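Local coordinates for carboxypeptidase A (Helicoverpa armigera, PDB 1JQG), which is a mid-gut zinc procarboxypeptidase whose mature form probably removes amino acids from the C-terminal end of peptide chains, at residues V29-V37 with W52-P60. Sequence-based numbering, arbitrary orientation.
Sequences VDVASMDQV and WSDAVPGRP
Ala55 sets its methyl against Val29 and Val31: its CB lies 3.5 Å from Val29 CG2 and 3.7 Å from Val31 CG2. In both valines CG1 stands anti to the carbonyl carbon (chi1 -55° and -67°), which leaves CG2 between the backbone N and the carbonyl carbon and directs it at this methyl. Val31 CG2 also reaches over the backbone of Val56 and on to Pro57 CD. From the helix, Val37 meets the same proline, its CG2 3.6 Å from Pro57 CD and the two side chains roughly perpendicular, while Val37 CG1 rests against the carbonyl O of Ala55.

Two prolines bring C-H groups up to oxygens. Pro57 CA points its hydrogen at Val31 O, a CA-H...O contact of 3.5 Å with 146° at the hydrogen, and CB and CG of the same ring lie against Ala32 O. Farther along, Pro60 CB sits 3.3 Å from Val29 O, and Asp30 lays OD1 alongside Pro60 CB and CG. Cutting Asp30 back to an alanine is likely to open a gap beside Pro60 CB and CG, where the carboxylate now lies.

The polar bridge is a water that joins the backbones, accepting from Val31 N at 2.9 Å and donating to Val56 O at 3.0 Å.

Val56 to Arg59 form a type II beta turn, closed by Arg59 N to Val56 O, with glycine at its third position. The turn belongs to the connection between strands 50-53 and 61-65. Ala55, the start of the turn (Val56 and Pro57) and Pro60 just after it pack against the end of strand 25-30 and the link into helix 34-46, within the alpha+beta activation domain, an antiparallel sheet with helices, of an M14 procarboxypeptidase.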
ATOM      1  N   VAL A  29       9.635  19.628  -3.191  1.00 30.44           N
ATOM      2  CA  VAL A  29       9.124  20.663  -4.079  1.00 30.08           C
ATOM      3  C   VAL A  29       7.911  21.351  -3.467  1.00 28.45           C
ATOM      4  O   VAL A  29       7.005  20.664  -3.042  1.00 26.84           O
ATOM      5  CB  VAL A  29       8.776  20.128  -5.477  1.00 31.87           C
ATOM      6  CG1 VAL A  29      10.046  19.446  -6.004  1.00 31.12           C
ATOM      7  CG2 VAL A  29       7.642  19.126  -5.515  1.00 41.84           C
ATOM      8  N   ASP A  30       7.938  22.669  -3.375  1.00 31.72           N
ATOM      9  CA  ASP A  30       6.899  23.492  -2.804  1.00 28.55           C
ATOM     10  C   ASP A  30       6.244  24.299  -3.904  1.00 28.76           C
ATOM     11  O   ASP A  30       6.903  25.199  -4.411  1.00 30.87           O
ATOM     12  CB  ASP A  30       7.437  24.456  -1.738  1.00 34.43           C
ATOM     13  CG  ASP A  30       8.219  23.748  -0.655  1.00 36.54           C
ATOM     14  OD1 ASP A  30       7.654  23.651   0.443  1.00 45.14           O
ATOM     15  OD2 ASP A  30       9.357  23.292  -0.931  1.00 44.33           O
ATOM     16  N   VAL A  31       5.010  23.956  -4.242  1.00 30.60           N
ATOM     17  CA  VAL A  31       4.254  24.649  -5.274  1.00 31.71           C
ATOM     18  C   VAL A  31       3.296  25.652  -4.644  1.00 32.97           C
ATOM     19  O   VAL A  31       2.693  25.385  -3.618  1.00 33.89           O
ATOM     20  CB  VAL A  31       3.497  23.674  -6.211  1.00 32.63           C
ATOM     21  CG1 VAL A  31       4.513  22.878  -7.034  1.00 30.26           C
ATOM     22  CG2 VAL A  31       2.588  22.775  -5.399  1.00 30.69           C
ATOM     23  N   ALA A  32       3.144  26.807  -5.276  1.00 35.82           N
ATOM     24  CA  ALA A  32       2.280  27.871  -4.770  1.00 34.91           C
ATOM     25  C   ALA A  32       0.879  27.813  -5.365  1.00 35.62           C
ATOM     26  O   ALA A  32      -0.081  28.075  -4.658  1.00 39.67           O
ATOM     27  CB  ALA A  32       2.879  29.230  -5.122  1.00 26.22           C
ATOM     28  N   SER A  33       0.742  27.554  -6.657  1.00 37.34           N
ATOM     29  CA  SER A  33      -0.564  27.524  -7.305  1.00 38.85           C
ATOM     30  C   SER A  33      -0.838  26.228  -8.060  1.00 38.27           C
ATOM     31  O   SER A  33      -0.026  25.306  -8.127  1.00 35.25           O
ATOM     32  CB  SER A  33      -0.657  28.710  -8.282  1.00 41.41           C
ATOM     33  OG  SER A  33       0.325  28.414  -9.282  1.00 37.21           O
ATOM     34  N   MET A  34      -2.036  26.138  -8.639  1.00 40.37           N
ATOM     35  CA  MET A  34      -2.456  24.997  -9.439  1.00 43.28           C
ATOM     36  C   MET A  34      -1.648  24.897 -10.734  1.00 42.80           C
ATOM     37  O   MET A  34      -1.303  23.806 -11.152  1.00 43.22           O
ATOM     38  CB  MET A  34      -3.942  25.077  -9.815  1.00 48.80           C
ATOM     39  CG  MET A  34      -4.867  24.939  -8.621  1.00 59.38           C
ATOM     40  SD  MET A  34      -4.868  23.239  -8.012  1.00 67.51           S
ATOM     41  CE  MET A  34      -5.770  22.462  -9.356  1.00 72.11           C
ATOM     42  N   ASP A  35      -1.293  26.016 -11.325  1.00 43.07           N
ATOM     43  CA  ASP A  35      -0.514  26.140 -12.528  1.00 44.31           C
ATOM     44  C   ASP A  35       0.826  25.405 -12.397  1.00 42.03           C
ATOM     45  O   ASP A  35       1.277  24.724 -13.318  1.00 38.80           O
ATOM     46  CB  ASP A  35      -0.280  27.612 -12.884  1.00 47.66           C
ATOM     47  CG  ASP A  35       0.333  27.791 -14.258  1.00 59.96           C
ATOM     48  OD1 ASP A  35      -0.450  27.733 -15.248  1.00 65.56           O
ATOM     49  OD2 ASP A  35       1.571  27.978 -14.315  1.00 61.54           O
ATOM     50  N   GLN A  36       1.434  25.481 -11.230  1.00 40.01           N
ATOM     51  CA  GLN A  36       2.669  24.806 -10.920  1.00 39.21           C
ATOM     52  C   GLN A  36       2.502  23.315 -10.616  1.00 42.36           C
ATOM     53  O   GLN A  36       3.406  22.475 -10.818  1.00 37.06           O
ATOM     54  CB  GLN A  36       3.303  25.542  -9.732  1.00 36.98           C
ATOM     55  CG  GLN A  36       3.680  26.975 -10.045  1.00 39.18           C
ATOM     56  CD  GLN A  36       4.486  27.641  -8.939  1.00 40.25           C
ATOM     57  OE1 GLN A  36       5.438  28.392  -9.171  1.00 45.62           O
ATOM     58  NE2 GLN A  36       4.055  27.325  -7.714  1.00 33.18           N
ATOM     59  N   VAL A  37       1.335  22.938 -10.048  1.00 42.12           N
ATOM     60  CA  VAL A  37       1.027  21.542  -9.786  1.00 40.21           C
ATOM     61  C   VAL A  37       1.120  20.708 -11.064  1.00 41.97           C
ATOM     62  O   VAL A  37       1.635  19.598 -11.045  1.00 42.10           O
ATOM     63  CB  VAL A  37      -0.355  21.366  -9.153  1.00 36.34           C
ATOM     64  CG1 VAL A  37      -0.695  19.908  -8.909  1.00 35.31           C
ATOM     65  CG2 VAL A  37      -0.436  22.072  -7.796  1.00 48.34           C
ATOM     66  N   TRP A  52       7.697  10.241  -4.692  1.00 21.64           N
ATOM     67  CA  TRP A  52       7.212   9.661  -3.426  1.00 25.41           C
ATOM     68  C   TRP A  52       5.879  10.276  -3.004  1.00 28.37           C
ATOM     69  O   TRP A  52       5.002   9.554  -2.574  1.00 31.85           O
ATOM     70  CB  TRP A  52       8.258   9.911  -2.327  1.00 20.15           C
ATOM     71  CG  TRP A  52       9.518   9.135  -2.502  1.00 24.06           C
ATOM     72  CD1 TRP A  52       9.834   8.294  -3.546  1.00 26.25           C
ATOM     73  CD2 TRP A  52      10.666   9.122  -1.642  1.00 19.07           C
ATOM     74  NE1 TRP A  52      11.085   7.763  -3.373  1.00 21.92           N
ATOM     75  CE2 TRP A  52      11.612   8.267  -2.201  1.00 19.10           C
ATOM     76  CE3 TRP A  52      10.961   9.751  -0.431  1.00 23.71           C
ATOM     77  CZ2 TRP A  52      12.846   8.007  -1.595  1.00 19.30           C
ATOM     78  CZ3 TRP A  52      12.202   9.506   0.172  1.00 26.26           C
ATOM     79  CH2 TRP A  52      13.137   8.627  -0.423  1.00 19.79           C
ATOM     80  N   SER A  53       5.734  11.598  -3.187  1.00 29.19           N
ATOM     81  CA  SER A  53       4.491  12.281  -2.838  1.00 34.34           C
ATOM     82  C   SER A  53       4.276  13.490  -3.737  1.00 31.75           C
ATOM     83  O   SER A  53       5.205  14.240  -4.009  1.00 32.90           O
ATOM     84  CB  SER A  53       4.457  12.738  -1.376  1.00 31.09           C
ATOM     85  OG  SER A  53       5.663  13.444  -1.105  1.00 42.97           O
ATOM     86  N   ASP A  54       3.060  13.666  -4.234  1.00 31.20           N
ATOM     87  CA  ASP A  54       2.751  14.781  -5.113  1.00 32.72           C
ATOM     88  C   ASP A  54       2.753  16.129  -4.412  1.00 33.54           C
ATOM     89  O   ASP A  54       2.299  16.356  -3.292  1.00 35.08           O
ATOM     90  CB  ASP A  54       1.408  14.526  -5.816  1.00 42.60           C
ATOM     91  CG  ASP A  54       1.515  13.468  -6.919  1.00 47.19           C
ATOM     92  OD1 ASP A  54       1.002  12.345  -6.699  1.00 43.89           O
ATOM     93  OD2 ASP A  54       2.111  13.831  -7.963  1.00 40.49           O
ATOM     94  N   ALA A  55       3.251  17.146  -5.096  1.00 36.03           N
ATOM     95  CA  ALA A  55       3.229  18.523  -4.643  1.00 34.89           C
ATOM     96  C   ALA A  55       1.840  19.155  -4.816  1.00 34.54           C
ATOM     97  O   ALA A  55       1.233  19.014  -5.855  1.00 37.38           O
ATOM     98  CB  ALA A  55       4.202  19.399  -5.410  1.00 21.89           C
ATOM     99  N   VAL A  56       1.378  19.852  -3.780  1.00 33.88           N
ATOM    100  CA  VAL A  56       0.133  20.602  -3.820  1.00 32.06           C
ATOM    101  C   VAL A  56       0.258  21.779  -2.886  1.00 31.69           C
ATOM    102  O   VAL A  56       0.905  21.632  -1.846  1.00 33.43           O
ATOM    103  CB  VAL A  56      -1.017  19.660  -3.432  1.00 33.47           C
ATOM    104  CG1 VAL A  56      -1.147  19.532  -1.915  1.00 37.70           C
ATOM    105  CG2 VAL A  56      -2.326  20.054  -4.071  1.00 43.76           C
ATOM    106  N   PRO A  57      -0.333  22.924  -3.209  1.00 29.68           N
ATOM    107  CA  PRO A  57      -0.303  24.089  -2.322  1.00 28.98           C
ATOM    108  C   PRO A  57      -0.725  23.770  -0.892  1.00 26.91           C
ATOM    109  O   PRO A  57      -1.798  23.234  -0.655  1.00 25.11           O
ATOM    110  CB  PRO A  57      -1.164  25.143  -2.999  1.00 28.53           C
ATOM    111  CG  PRO A  57      -1.154  24.750  -4.457  1.00 27.82           C
ATOM    112  CD  PRO A  57      -1.088  23.228  -4.446  1.00 29.49           C
ATOM    113  N   GLY A  58       0.188  23.985   0.056  1.00 28.49           N
ATOM    114  CA  GLY A  58      -0.049  23.711   1.458  1.00 31.40           C
ATOM    115  C   GLY A  58       0.569  22.416   1.979  1.00 31.78           C
ATOM    116  O   GLY A  58       0.638  22.143   3.178  1.00 33.78           O
ATOM    117  N   ARG A  59       1.020  21.551   1.074  1.00 29.87           N
ATOM    118  CA  ARG A  59       1.653  20.301   1.494  1.00 32.13           C
ATOM    119  C   ARG A  59       2.642  19.837   0.428  1.00 29.01           C
ATOM    120  O   ARG A  59       2.298  19.127  -0.507  1.00 26.58           O
ATOM    121  CB  ARG A  59       0.586  19.209   1.742  1.00 31.15           C
ATOM    122  CG  ARG A  59       1.130  17.964   2.428  1.00 28.11           C
ATOM    123  CD  ARG A  59       0.050  16.897   2.654  1.00 25.34           C
ATOM    124  NE  ARG A  59      -0.389  16.314   1.375  1.00 26.58           N
ATOM    125  CZ  ARG A  59      -1.559  16.560   0.793  1.00 22.26           C
ATOM    126  NH1 ARG A  59      -2.439  17.381   1.365  1.00 26.20           N
ATOM    127  NH2 ARG A  59      -1.891  16.006  -0.355  1.00 14.58           N
ATOM    128  N   PRO A  60       3.882  20.294   0.514  1.00 31.42           N
ATOM    129  CA  PRO A  60       4.953  19.995  -0.424  1.00 32.67           C
ATOM    130  C   PRO A  60       5.233  18.512  -0.629  1.00 30.49           C
ATOM    131  O   PRO A  60       5.028  17.691   0.266  1.00 34.80           O
ATOM    132  CB  PRO A  60       6.216  20.653   0.156  1.00 27.30           C
ATOM    133  CG  PRO A  60       5.898  21.061   1.529  1.00 29.89           C
ATOM    134  CD  PRO A  60       4.392  21.208   1.579  1.00 31.68           C
TER
HETATM  135  O   HOH W   1       3.754  22.638  -1.990  1.00 41.19           O